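Local coordinates for glycine betaine, L-proline ABC transporter, glycine/betaine/L-proline-binding protein (ProX) (Borrelia burgdorferi, PDB 3TMG) that binds glycine betaine (trimethyl glycine) between its two lobes and probably delivers it to an ABC-type membrane transporter for uptake, at residues A[18-23]-A[46-51]; A[31-36]-A[251-256]; A[37-42]-A[226-231]; A[184-189]-A[241-246]. All blocks are in the same frame, centred on the assembly; numbering follows the deposited sequence.

Contact 1. Residues A[18-23]-A[46-51]; sequences VKIGYV and AEIFSV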
loop_
_atom_site.group_PDB
_atom_site.type_symbol
_atom_site.label_atom_id
_atom_site.label_comp_id
_atom_site.label_asym_id
_atom_site.label_seq_id
_atom_site.Cartn_x
_atom_site.Cartn_y
_atom_site.Cartn_z
ATOM N N VAL A 18 0.645 -19.627 9.999
ATOM C CA VAL A 18 -0.087 -18.706 9.109
ATOM C C VAL A 18 0.946 -18.011 8.203
ATOM O O VAL A 18 2.084 -17.742 8.619
ATOM C CB VAL A 18 -0.980 -17.723 9.890
ATOM C CG1 VAL A 18 -0.117 -16.816 10.758
ATOM C CG2 VAL A 18 -1.889 -16.911 8.958
ATOM N N LYS A 19 0.537 -17.777 6.958
ATOM C CA LYS A 19 1.369 -17.187 5.923
ATOM C C LYS A 19 0.708 -15.928 5.372
ATOM O O LYS A 19 -0.410 -15.995 4.864
ATOM C CB LYS A 19 1.564 -18.220 4.810
ATOM C CG LYS A 19 2.367 -19.428 5.290
ATOM C CD LYS A 19 2.589 -20.454 4.191
ATOM C CE LYS A 19 3.352 -21.647 4.761
ATOM N NZ LYS A 19 3.371 -22.724 3.748
ATOM N N ILE A 20 1.400 -14.790 5.441
ATOM C CA ILE A 20 0.856 -13.532 4.910
ATOM C C ILE A 20 1.748 -13.047 3.760
ATOM O O ILE A 20 2.958 -12.909 3.950
ATOM C CB ILE A 20 0.801 -12.406 5.990
ATOM C CG1 ILE A 20 0.401 -12.968 7.382
ATOM C CG2 ILE A 20 -0.066 -11.215 5.489
ATOM C CD1 ILE A 20 0.294 -11.894 8.469
ATOM N N GLY A 21 1.157 -12.836 2.577
ATOM C CA GLY A 21 1.896 -12.226 1.438
ATOM C C GLY A 21 1.761 -10.698 1.465
ATOM O O GLY A 21 0.725 -10.158 1.893
ATOM N N TYR A 22 2.813 -9.994 1.046
ATOM C CA TYR A 22 2.784 -8.535 0.967
ATOM C C TYR A 22 3.782 -8.079 -0.084
ATOM O O TYR A 22 4.624 -8.872 -0.541
ATOM C CB TYR A 22 3.072 -7.850 2.325
ATOM C CG TYR A 22 4.487 -7.974 2.840
ATOM C CD1 TYR A 22 5.026 -9.228 3.191
ATOM C CD2 TYR A 22 5.305 -6.834 2.950
ATOM C CE1 TYR A 22 6.345 -9.352 3.641
ATOM C CE2 TYR A 22 6.619 -6.945 3.425
ATOM C CZ TYR A 22 7.114 -8.200 3.780
ATOM O OH TYR A 22 8.417 -8.315 4.245
ATOM N N VAL A 23 3.663 -6.795 -0.448
ATOM C CA VAL A 23 4.641 -6.131 -1.317
ATOM C C VAL A 23 5.257 -5.043 -0.409
ATOM O O VAL A 23 4.554 -4.434 0.379
ATOM C CB VAL A 23 3.994 -5.474 -2.557
ATOM C CG1 VAL A 23 5.105 -4.906 -3.475
ATOM C CG2 VAL A 23 3.126 -6.497 -3.287
ATOM N N ALA A 46 4.311 -17.362 12.440
ATOM C CA ALA A 46 3.721 -16.470 11.452
ATOM C C ALA A 46 4.800 -16.127 10.447
ATOM O O ALA A 46 5.782 -15.492 10.805
ATOM C CB ALA A 46 3.200 -15.211 12.132
ATOM N N GLU A 47 4.654 -16.584 9.210
ATOM C CA GLU A 47 5.647 -16.248 8.191
ATOM C C GLU A 47 5.074 -15.195 7.246
ATOM O O GLU A 47 3.955 -15.337 6.793
ATOM C CB GLU A 47 5.983 -17.457 7.375
ATOM C CG GLU A 47 6.578 -18.587 8.201
ATOM C CD GLU A 47 6.762 -19.806 7.335
ATOM O OE1 GLU A 47 7.755 -19.838 6.577
ATOM O OE2 GLU A 47 5.927 -20.714 7.372
ATOM N N ILE A 48 5.876 -14.200 6.920
ATOM C CA ILE A 48 5.450 -13.180 5.955
ATOM C C ILE A 48 6.340 -13.269 4.729
ATOM O O ILE A 48 7.536 -13.634 4.816
ATOM C CB ILE A 48 5.383 -11.764 6.569
ATOM C CG1 ILE A 48 6.754 -11.243 6.999
ATOM C CG2 ILE A 48 4.364 -11.742 7.728
ATOM C CD1 ILE A 48 6.708 -9.779 7.464
ATOM N N PHE A 49 5.761 -12.979 3.584
ATOM C CA PHE A 49 6.489 -13.174 2.327
ATOM C C PHE A 49 6.422 -11.946 1.439
ATOM O O PHE A 49 5.329 -11.555 0.994
ATOM C CB PHE A 49 5.913 -14.363 1.582
ATOM C CG PHE A 49 6.086 -15.661 2.293
ATOM C CD1 PHE A 49 7.266 -16.367 2.193
ATOM C CD2 PHE A 49 5.061 -16.168 3.093
ATOM C CE1 PHE A 49 7.418 -17.603 2.832
ATOM C CE2 PHE A 49 5.217 -17.385 3.745
ATOM C CZ PHE A 49 6.392 -18.104 3.612
ATOM N N SER A 50 7.595 -11.357 1.173
ATOM C CA SER A 50 7.686 -10.136 0.381
ATOM C C SER A 50 7.847 -10.562 -1.073
ATOM O O SER A 50 8.815 -11.199 -1.412
ATOM C CB SER A 50 8.876 -9.295 0.850
ATOM O OG SER A 50 8.991 -8.106 0.075
ATOM N N VAL A 51 6.853 -10.256 -1.906
ATOM C CA VAL A 51 6.809 -10.709 -3.276
ATOM C C VAL A 51 6.374 -9.556 -4.202
ATOM O O VAL A 51 6.210 -8.392 -3.750
ATOM C CB VAL A 51 5.891 -11.957 -3.420
ATOM C CG1 VAL A 51 6.451 -13.133 -2.637
ATOM C CG2 VAL A 51 4.465 -11.644 -2.963
#
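Tyr22 lays its ring against Ser50 and Ile48 near the end of two parallel strands, the two strands of a beta-alpha-beta unit whose crossover is helix 26-41, in a lobe of the type 2 periplasmic-binding-protein fold. Five backbone hydrogen bonds zip the strands together. Ile20 and Tyr22 each give an N-H and receive one through O, while Lys19 and Gly21 turn to Asp66 and Gly67 at the other edge. The Tyr22 CB starts beside Thr32 of the crossover helix. CG is wedged between the backbone N and the carbonyl carbon (chi1 69°), and the ring leans over the neighbouring strand. Its CD1 comes within 3.2 Å of Phe49 O. Next along the ring, CE1 lies 3.4 Å from Ser50 N and also touches Ile48 CD1. Ser50 is small enough for the ring to lie close over its backbone, with its CA over one ring face, and its CB touches Tyr22 CZ at 3.6 Å. The hydroxyl OH ends between Ser50 CB and Ile48 CD1. On the same face as Tyr22, branched Ile20 and Ile48 pack under the helix, CB of Ile20 meeting CG2 of Ile48 at 4.0 Å. On the other face, Lys19 and Glu47 run side by side without a contact between their charged ends, and Lys19 CG touches the ring edge of Phe49 at CE2, 3.8 Å away.

Contact 2. Residues A[31-36]-A[251-256]; sequences ATNVLK and KEYRNA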
loop_
_atom_site.group_PDB
_atom_site.type_symbol
_atom_site.label_atom_id
_atom_site.label_comp_id
_atom_site.label_asym_id
_atom_site.label_seq_id
_atom_site.Cartn_x
_atom_site.Cartn_y
_atom_site.Cartn_z
ATOM N N ALA A 31 1.750 -2.755 8.167
ATOM C CA ALA A 31 0.602 -3.642 8.507
ATOM C C ALA A 31 0.948 -5.108 8.616
ATOM O O ALA A 31 0.465 -5.819 9.523
ATOM C CB ALA A 31 -0.535 -3.480 7.491
ATOM N N THR A 32 1.770 -5.601 7.680
ATOM C CA THR A 32 2.086 -7.024 7.631
ATOM C C THR A 32 2.966 -7.460 8.825
ATOM O O THR A 32 2.724 -8.511 9.440
ATOM C CB THR A 32 2.691 -7.398 6.241
ATOM O OG1 THR A 32 1.703 -7.042 5.243
ATOM C CG2 THR A 32 2.908 -8.899 6.154
ATOM N N ASN A 33 3.959 -6.628 9.163
ATOM C CA ASN A 33 4.759 -6.841 10.376
ATOM C C ASN A 33 3.960 -6.721 11.676
ATOM O O ASN A 33 4.158 -7.527 12.598
ATOM C CB ASN A 33 5.999 -5.934 10.394
ATOM C CG ASN A 33 7.162 -6.514 9.594
ATOM O OD1 ASN A 33 7.965 -7.243 10.146
ATOM N ND2 ASN A 33 7.288 -6.147 8.294
ATOM N N VAL A 34 3.032 -5.777 11.732
ATOM C CA VAL A 34 2.105 -5.724 12.902
ATOM C C VAL A 34 1.327 -7.044 13.034
ATOM O O VAL A 34 1.324 -7.632 14.111
ATOM C CB VAL A 34 1.118 -4.550 12.827
ATOM C CG1 VAL A 34 -0.019 -4.700 13.876
ATOM C CG2 VAL A 34 1.870 -3.254 13.067
ATOM N N LEU A 35 0.704 -7.517 11.950
ATOM C CA LEU A 35 -0.028 -8.785 12.019
ATOM C C LEU A 35 0.873 -9.986 12.318
ATOM O O LEU A 35 0.488 -10.925 13.047
ATOM C CB LEU A 35 -0.896 -9.002 10.788
ATOM C CG LEU A 35 -2.192 -8.168 10.760
ATOM C CD1 LEU A 35 -3.097 -8.636 9.624
ATOM C CD2 LEU A 35 -3.018 -8.199 12.060
ATOM N N LYS A 36 2.102 -9.950 11.803
ATOM C CA LYS A 36 3.042 -10.985 12.166
ATOM C C LYS A 36 3.212 -11.064 13.707
ATOM O O LYS A 36 3.198 -12.148 14.299
ATOM C CB LYS A 36 4.384 -10.715 11.489
ATOM C CG LYS A 36 5.391 -11.818 11.769
ATOM C CD LYS A 36 6.652 -11.505 10.976
ATOM C CE LYS A 36 7.827 -11.897 11.794
ATOM N NZ LYS A 36 8.501 -13.015 11.113
ATOM N N LYS A 251 14.151 -1.624 10.717
ATOM C CA LYS A 251 13.641 -1.868 12.094
ATOM C C LYS A 251 12.125 -2.170 12.081
ATOM O O LYS A 251 11.476 -2.088 13.128
ATOM C CB LYS A 251 13.886 -0.691 13.024
ATOM C CG LYS A 251 15.340 -0.206 13.247
ATOM C CD LYS A 251 16.344 -1.327 13.452
ATOM C CE LYS A 251 17.693 -0.704 13.781
ATOM N NZ LYS A 251 18.799 -1.705 13.775
ATOM N N GLU A 252 11.570 -2.539 10.933
ATOM C CA GLU A 252 10.092 -2.668 10.812
ATOM C C GLU A 252 9.534 -3.734 11.742
ATOM O O GLU A 252 8.464 -3.585 12.300
ATOM C CB GLU A 252 9.672 -2.999 9.379
ATOM C CG GLU A 252 10.113 -1.958 8.357
ATOM C CD GLU A 252 11.453 -2.288 7.684
ATOM O OE1 GLU A 252 12.402 -2.788 8.310
ATOM O OE2 GLU A 252 11.551 -2.030 6.469
ATOM N N TYR A 253 10.262 -4.818 11.931
ATOM C CA TYR A 253 9.716 -5.845 12.852
ATOM C C TYR A 253 9.772 -5.381 14.330
ATOM O O TYR A 253 8.805 -5.510 15.076
ATOM C CB TYR A 253 10.476 -7.155 12.681
ATOM C CG TYR A 253 10.054 -8.169 13.720
ATOM C CD1 TYR A 253 8.857 -8.889 13.565
ATOM C CD2 TYR A 253 10.834 -8.388 14.870
ATOM C CE1 TYR A 253 8.438 -9.799 14.528
ATOM C CE2 TYR A 253 10.443 -9.327 15.819
ATOM C CZ TYR A 253 9.239 -10.032 15.634
ATOM O OH TYR A 253 8.838 -10.972 16.579
ATOM N N ARG A 254 10.929 -4.894 14.764
ATOM C CA ARG A 254 11.063 -4.338 16.105
ATOM C C ARG A 254 10.012 -3.236 16.352
ATOM O O ARG A 254 9.408 -3.183 17.431
ATOM C CB ARG A 254 12.477 -3.773 16.329
ATOM C CG ARG A 254 12.725 -3.256 17.738
ATOM C CD ARG A 254 13.847 -2.203 17.746
ATOM N NE ARG A 254 13.438 -0.953 17.054
ATOM C CZ ARG A 254 14.278 0.026 16.725
ATOM N NH1 ARG A 254 15.589 -0.108 16.944
ATOM N NH2 ARG A 254 13.824 1.107 16.137
ATOM N N ASN A 255 9.815 -2.347 15.372
ATOM C CA ASN A 255 8.828 -1.267 15.523
ATOM C C ASN A 255 7.392 -1.783 15.550
ATOM O O ASN A 255 6.545 -1.218 16.271
ATOM C CB ASN A 255 8.985 -0.203 14.430
ATOM C CG ASN A 255 10.279 0.563 14.590
ATOM O OD1 ASN A 255 10.914 0.499 15.654
ATOM N ND2 ASN A 255 10.714 1.226 13.525
ATOM N N ALA A 256 7.138 -2.894 14.867
ATOM C CA ALA A 256 5.826 -3.582 15.003
ATOM C C ALA A 256 5.640 -4.181 16.407
ATOM O O ALA A 256 4.521 -4.143 16.959
ATOM C CB ALA A 256 5.667 -4.662 13.915
#
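Asn33 and Ala256 bring helix 26-41 and the first turns of helix 252-262 together, their local axes 8.5 Å apart at the closest and crossing at -57°. The CB of Asn33 is directed toward helix 252-262. It rests 3.8 Å from Ala256 CB, and the amide oxygen OD1 of Asn33 comes within 3.5 Å of Tyr253 CA, lying in the plane of the Tyr253 ring at its edge. The amide nitrogen ND2 is turned back to its own helix, bonded to the carbonyl of Thr29, which helps hold the group in place, while ND2 also lies beside Glu252 CB. The small Ala256 suits the close approach: its CB presses on the backbone of Asn33, 3.5 Å from its C atom, and then meets Val34 CG2 at 4.1 Å, where Val34 also leans on Leu241 and Trp270. Lys36 comes one turn after Asn33. A bend at chi3 (143°) places its CE 3.5 Å from Tyr253 CE1, the two side chains crossing at about a right angle. The phenol oxygen of Tyr253 goes on to a hydrogen bond with Glu40. The two segments thus share no polar bond: the fit is one of van der Waals packing, close at Ala256 and extended by Lys36 CE on Tyr253, while Asn33 ND2 and Tyr253 OH both find their hydrogen bonds on helix 26-41.

Contact 3. Residues A[37-42]-A[226-231]; sequences VVFEKM and YVFDHF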
loop_
_atom_site.group_PDB
_atom_site.type_symbol
_atom_site.label_atom_id
_atom_site.label_comp_id
_atom_site.label_asym_id
_atom_site.label_seq_id
_atom_site.Cartn_x
_atom_site.Cartn_y
_atom_site.Cartn_z
ATOM N N VAL A 37 3.416 -9.915 14.334
ATOM C CA VAL A 37 3.578 -9.819 15.802
ATOM C C VAL A 37 2.322 -10.310 16.541
ATOM O O VAL A 37 2.414 -11.085 17.486
ATOM C CB VAL A 37 3.968 -8.376 16.214
ATOM C CG1 VAL A 37 3.955 -8.227 17.732
ATOM C CG2 VAL A 37 5.365 -8.066 15.665
ATOM N N VAL A 38 1.151 -9.882 16.079
ATOM C CA VAL A 38 -0.121 -10.340 16.636
ATOM C C VAL A 38 -0.249 -11.884 16.591
ATOM O O VAL A 38 -0.511 -12.521 17.645
ATOM C CB VAL A 38 -1.290 -9.663 15.902
ATOM C CG1 VAL A 38 -2.603 -10.259 16.360
ATOM C CG2 VAL A 38 -1.241 -8.157 16.143
ATOM N N PHE A 39 -0.017 -12.489 15.412
ATOM C CA PHE A 39 -0.078 -13.952 15.286
ATOM C C PHE A 39 0.979 -14.672 16.151
ATOM O O PHE A 39 0.701 -15.716 16.745
ATOM C CB PHE A 39 0.015 -14.399 13.835
ATOM C CG PHE A 39 -1.251 -14.248 13.066
ATOM C CD1 PHE A 39 -2.421 -14.880 13.487
ATOM C CD2 PHE A 39 -1.286 -13.512 11.881
ATOM C CE1 PHE A 39 -3.605 -14.739 12.754
ATOM C CE2 PHE A 39 -2.451 -13.388 11.152
ATOM C CZ PHE A 39 -3.622 -13.997 11.587
ATOM N N GLU A 40 2.192 -14.126 16.222
ATOM C CA GLU A 40 3.206 -14.678 17.121
ATOM C C GLU A 40 2.737 -14.708 18.569
ATOM O O GLU A 40 2.948 -15.732 19.264
ATOM C CB GLU A 40 4.532 -13.941 17.031
ATOM C CG GLU A 40 5.257 -14.182 15.717
ATOM C CD GLU A 40 6.491 -13.303 15.532
ATOM O OE1 GLU A 40 6.700 -12.321 16.275
ATOM O OE2 GLU A 40 7.275 -13.603 14.615
ATOM N N LYS A 41 2.134 -13.611 19.032
ATOM C CA LYS A 41 1.662 -13.563 20.417
ATOM C C LYS A 41 0.535 -14.551 20.681
ATOM O O LYS A 41 0.391 -15.032 21.819
ATOM C CB LYS A 41 1.288 -12.164 20.838
ATOM C CG LYS A 41 2.520 -11.349 21.173
ATOM C CD LYS A 41 2.198 -9.875 21.182
ATOM C CE LYS A 41 1.540 -9.489 22.503
ATOM N NZ LYS A 41 2.241 -10.155 23.642
ATOM N N MET A 42 -0.242 -14.857 19.631
ATOM C CA MET A 42 -1.227 -15.945 19.647
ATOM C C MET A 42 -0.629 -17.357 19.506
ATOM O O MET A 42 -1.378 -18.344 19.543
ATOM C CB MET A 42 -2.298 -15.747 18.563
ATOM C CG MET A 42 -3.139 -14.495 18.730
ATOM S SD MET A 42 -4.136 -14.034 17.300
ATOM C CE MET A 42 -5.078 -15.541 16.974
ATOM N N TYR A 226 -10.373 -15.143 11.775
ATOM C CA TYR A 226 -10.934 -14.103 12.632
ATOM C C TYR A 226 -10.023 -12.878 12.675
ATOM O O TYR A 226 -10.507 -11.763 12.536
ATOM C CB TYR A 226 -11.172 -14.677 14.043
ATOM C CG TYR A 226 -11.810 -13.737 15.042
ATOM C CD1 TYR A 226 -11.098 -12.640 15.550
ATOM C CD2 TYR A 226 -13.133 -13.961 15.511
ATOM C CE1 TYR A 226 -11.672 -11.783 16.468
ATOM C CE2 TYR A 226 -13.710 -13.122 16.445
ATOM C CZ TYR A 226 -12.972 -12.056 16.930
ATOM O OH TYR A 226 -13.571 -11.206 17.835
ATOM N N VAL A 227 -8.703 -13.074 12.823
ATOM C CA VAL A 227 -7.789 -11.935 12.856
ATOM C C VAL A 227 -7.808 -11.182 11.509
ATOM O O VAL A 227 -7.930 -9.947 11.479
ATOM C CB VAL A 227 -6.357 -12.360 13.218
ATOM C CG1 VAL A 227 -5.420 -11.174 13.178
ATOM C CG2 VAL A 227 -6.349 -13.022 14.596
ATOM N N PHE A 228 -7.698 -11.909 10.396
ATOM C CA PHE A 228 -7.810 -11.258 9.090
ATOM C C PHE A 228 -9.143 -10.490 8.952
ATOM O O PHE A 228 -9.191 -9.375 8.376
ATOM C CB PHE A 228 -7.659 -12.273 7.936
ATOM C CG PHE A 228 -6.221 -12.744 7.690
ATOM C CD1 PHE A 228 -5.225 -11.840 7.307
ATOM C CD2 PHE A 228 -5.886 -14.085 7.800
ATOM C CE1 PHE A 228 -3.914 -12.269 7.056
ATOM C CE2 PHE A 228 -4.567 -14.527 7.564
ATOM C CZ PHE A 228 -3.587 -13.618 7.172
ATOM N N ASP A 229 -10.209 -11.081 9.484
ATOM C CA ASP A 229 -11.554 -10.502 9.350
ATOM C C ASP A 229 -11.741 -9.252 10.238
ATOM O O ASP A 229 -12.550 -8.378 9.910
ATOM C CB ASP A 229 -12.584 -11.593 9.696
ATOM C CG ASP A 229 -14.000 -11.259 9.230
ATOM O OD1 ASP A 229 -14.219 -10.550 8.222
ATOM O OD2 ASP A 229 -14.909 -11.723 9.905
ATOM N N HIS A 230 -10.978 -9.138 11.326
ATOM C CA HIS A 230 -11.124 -8.041 12.276
ATOM C C HIS A 230 -10.068 -6.976 12.207
ATOM O O HIS A 230 -10.248 -5.906 12.770
ATOM C CB HIS A 230 -11.238 -8.579 13.733
ATOM C CG HIS A 230 -12.541 -9.298 14.011
ATOM N ND1 HIS A 230 -12.759 -10.575 13.629
ATOM C CD2 HIS A 230 -13.710 -8.872 14.662
ATOM C CE1 HIS A 230 -14.011 -10.940 14.020
ATOM N NE2 HIS A 230 -14.575 -9.895 14.644
ATOM N N PHE A 231 -8.961 -7.216 11.500
ATOM C CA PHE A 231 -7.897 -6.218 11.388
ATOM C C PHE A 231 -8.439 -4.925 10.734
ATOM O O PHE A 231 -8.948 -4.966 9.624
ATOM C CB PHE A 231 -6.753 -6.780 10.552
ATOM C CG PHE A 231 -5.687 -5.766 10.219
ATOM C CD1 PHE A 231 -4.964 -5.161 11.231
ATOM C CD2 PHE A 231 -5.423 -5.420 8.889
ATOM C CE1 PHE A 231 -3.976 -4.216 10.917
ATOM C CE2 PHE A 231 -4.430 -4.467 8.559
ATOM C CZ PHE A 231 -3.718 -3.874 9.569
#
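A purely apolar contact, built on Phe39 and Val227, closes the gap between the C-terminal turns of helix 26-41 and of helix 222-230. The short axes stay 11.9 Å apart and run in roughly opposite directions, at 146°, so Phe39, Phe228 and Met42 reach out to span much of the distance. Phe39 and Val227 reach toward each other tip to tip. Ring atom CZ of Phe39 comes to 3.6 Å from Val227 CB, and CE1 of the same ring lies close to both CB and CG2 of the valine. Valine suits this place because it branches at CB. Its CB and both methyls meet the Phe39 ring, and CG2 touches Met42 as well, whose sulphur SD lies 3.6 Å from it. Met42 and Val227 slide past each other in opposite directions, and a bend at chi3 (54°) brings the methyl CE back onto the same valine branch. Both helices cover one face of strand 16-22, the first strand of the parallel pair in this lobe of the binding-protein fold, and Phe39 and Phe228 each rest on Val18 and Ile20. Over that strand the two rings meet obliquely, with centroids 5.6 Å apart and planes at 55°. Phe39 CZ stands 4.2 Å above the Phe228 ring plane, toward its rim, and Phe39 CE2 is 4.1 Å from Phe228 CZ. Val38 adds a looser touch from its CG1 to CG1 of Val227, 4.3 Å away; Val38 also packs against Val271, while Met42 meets Tyr275.

Contact 4. Residues A[184-189]-A[241-246]; sequences PHWAFS and LMDKND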
loop_
_atom_site.group_PDB
_atom_site.type_symbol
_atom_site.label_atom_id
_atom_site.label_comp_id
_atom_site.label_asym_id
_atom_site.label_seq_id
_atom_site.Cartn_x
_atom_site.Cartn_y
_atom_site.Cartn_z
ATOM N N PRO A 184 -2.609 6.792 2.339
ATOM C CA PRO A 184 -1.852 7.472 3.382
ATOM C C PRO A 184 -0.350 7.430 3.120
ATOM O O PRO A 184 0.183 6.373 2.781
ATOM C CB PRO A 184 -2.179 6.656 4.660
ATOM C CG PRO A 184 -2.470 5.267 4.128
ATOM C CD PRO A 184 -3.134 5.488 2.765
ATOM N N HIS A 185 0.329 8.564 3.281
ATOM C CA HIS A 185 1.788 8.571 3.164
ATOM C C HIS A 185 2.308 9.769 3.917
ATOM O O HIS A 185 1.712 10.871 3.830
ATOM C CB HIS A 185 2.248 8.591 1.689
ATOM C CG HIS A 185 3.659 8.067 1.488
ATOM N ND1 HIS A 185 4.739 8.759 1.882
ATOM C CD2 HIS A 185 4.137 6.855 0.994
ATOM C CE1 HIS A 185 5.877 8.068 1.585
ATOM N NE2 HIS A 185 5.520 6.907 1.040
ATOM N N TRP A 186 3.386 9.584 4.668
ATOM C CA TRP A 186 4.023 10.739 5.385
ATOM C C TRP A 186 4.642 11.774 4.441
ATOM O O TRP A 186 4.929 12.913 4.854
ATOM C CB TRP A 186 5.060 10.229 6.417
ATOM C CG TRP A 186 6.037 9.285 5.766
ATOM C CD1 TRP A 186 6.022 7.883 5.776
ATOM C CD2 TRP A 186 7.137 9.646 4.868
ATOM N NE1 TRP A 186 7.016 7.372 4.964
ATOM C CE2 TRP A 186 7.743 8.384 4.423
ATOM C CE3 TRP A 186 7.683 10.851 4.424
ATOM C CZ2 TRP A 186 8.841 8.356 3.605
ATOM C CZ3 TRP A 186 8.770 10.801 3.560
ATOM C CH2 TRP A 186 9.340 9.573 3.164
ATOM N N ALA A 187 4.818 11.436 3.154
ATOM C CA ALA A 187 5.386 12.417 2.198
ATOM C C ALA A 187 4.560 13.714 2.142
ATOM O O ALA A 187 5.124 14.792 1.948
ATOM C CB ALA A 187 5.509 11.822 0.793
ATOM N N PHE A 188 3.229 13.600 2.315
ATOM C CA PHE A 188 2.350 14.772 2.326
ATOM C C PHE A 188 2.528 15.668 3.541
ATOM O O PHE A 188 2.232 16.866 3.486
ATOM C CB PHE A 188 0.871 14.329 2.151
ATOM C CG PHE A 188 0.581 13.903 0.749
ATOM C CD1 PHE A 188 0.290 14.862 -0.208
ATOM C CD2 PHE A 188 0.663 12.566 0.369
ATOM C CE1 PHE A 188 0.079 14.489 -1.535
ATOM C CE2 PHE A 188 0.451 12.196 -0.955
ATOM C CZ PHE A 188 0.159 13.165 -1.902
ATOM N N SER A 189 3.061 15.141 4.635
ATOM C CA SER A 189 3.375 16.061 5.731
ATOM C C SER A 189 4.824 16.513 5.773
ATOM O O SER A 189 5.112 17.604 6.242
ATOM C CB SER A 189 2.907 15.508 7.065
ATOM O OG SER A 189 3.500 14.257 7.251
ATOM N N LEU A 241 3.671 5.117 12.308
ATOM C CA LEU A 241 4.454 3.905 12.141
ATOM C C LEU A 241 5.217 3.916 10.819
ATOM O O LEU A 241 6.412 3.551 10.801
ATOM C CB LEU A 241 3.599 2.653 12.299
ATOM C CG LEU A 241 4.322 1.301 12.155
ATOM C CD1 LEU A 241 5.518 1.197 13.141
ATOM C CD2 LEU A 241 3.357 0.137 12.378
ATOM N N MET A 242 4.540 4.289 9.717
ATOM C CA MET A 242 5.213 4.380 8.396
ATOM C C MET A 242 6.377 5.400 8.493
ATOM O O MET A 242 7.508 5.141 8.035
ATOM C CB MET A 242 4.213 4.822 7.312
ATOM C CG MET A 242 3.101 3.813 6.969
ATOM S SD MET A 242 2.027 4.592 5.711
ATOM C CE MET A 242 3.290 5.161 4.530
ATOM N N ASP A 243 6.100 6.534 9.152
ATOM C CA ASP A 243 7.106 7.607 9.297
ATOM C C ASP A 243 8.338 7.121 10.110
ATOM O O ASP A 243 9.511 7.319 9.715
ATOM C CB ASP A 243 6.469 8.847 9.934
ATOM C CG ASP A 243 7.456 9.983 10.076
ATOM O OD1 ASP A 243 7.891 10.536 9.029
ATOM O OD2 ASP A 243 7.814 10.299 11.210
ATOM N N LYS A 244 8.060 6.451 11.223
ATOM C CA LYS A 244 9.104 5.932 12.137
ATOM C C LYS A 244 9.975 4.903 11.400
ATOM O O LYS A 244 11.208 4.948 11.535
ATOM C CB LYS A 244 8.464 5.330 13.402
ATOM C CG LYS A 244 9.413 4.717 14.442
ATOM C CD LYS A 244 8.642 4.392 15.739
ATOM C CE LYS A 244 9.379 3.454 16.713
ATOM N NZ LYS A 244 10.699 3.977 17.136
ATOM N N ASN A 245 9.332 3.978 10.676
ATOM C CA ASN A 245 10.027 2.961 9.853
ATOM C C ASN A 245 10.925 3.582 8.784
ATOM O O ASN A 245 12.075 3.155 8.621
ATOM C CB ASN A 245 9.047 1.992 9.160
ATOM C CG ASN A 245 8.476 0.968 10.111
ATOM O OD1 ASN A 245 8.990 0.804 11.197
ATOM N ND2 ASN A 245 7.385 0.282 9.707
ATOM N N ASP A 246 10.420 4.638 8.122
ATOM C CA ASP A 246 11.249 5.390 7.180
ATOM C C ASP A 246 12.493 5.994 7.872
ATOM O O ASP A 246 13.611 5.990 7.320
ATOM C CB ASP A 246 10.449 6.507 6.470
ATOM C CG ASP A 246 11.346 7.387 5.616
ATOM O OD1 ASP A 246 11.646 6.935 4.501
ATOM O OD2 ASP A 246 11.771 8.492 6.031
#
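Trp186 presents its indole to one side of helix 235-247, where Met242, Asp243 and Asp246 receive it. One face lies under the carboxylate of Asp246, whose OD2 stands 3.7 Å above the plane toward the rim. OD1 of Asp246 is 3.3 Å from Trp186 CZ2, and ring and carboxylate planes are 37° apart. On the opposite face sits His185 CE1, so the indole is sandwiched. Met242 CB approaches in the ring plane, 3.9 Å from Trp186 CD1, and Asp243 crosses at about a right angle, its OD1 close to Trp186 CB. This contact joins the two lobes of the binding protein: the segment 184-189 leaves strand 179-183 just beyond Trp182 of the betaine pocket, while helix 235-247 packs on helix 26-41 of the other lobe. Arg190 joins the cluster, making salt bridges with Asp243 and Asp246 and a cation-pi contact with Trp186, which probably balances the acidic charge over the indole; Lys247 also pairs with Asp243 OD2. Flexible Met242 bends at chi3 (49°) to put CE 4.0 Å above the His185 ring, toward the rim. That imidazole is held by the N-H of Ala187, which gives a capping bond to ND1 at 3.0 Å, and by Glu160 at NE2.

Contacts 1, 2 and 3 cluster in one lobe, their centres 12 to 13 Å apart, around helix 26-41. That helix crosses between the strands of contact 1 and lends successive turns to contacts 2 and 3, so its different sides meet the sheet, helix 252-262 and helix 222-230. Contact 4 lies 15 Å from contact 2 and 22 to 23 Å from the other two, centre to centre; helix 235-247 links it to contact 2 through Asn245 and Asn255. Along the chain, contact 1 alternates with contacts 2 and 3 and closes before contact 4 opens; contacts 3 and 4 nest inside contact 2. C-terminal helices thus complete the N-terminal lobe, and contact 4 ties it to its partner.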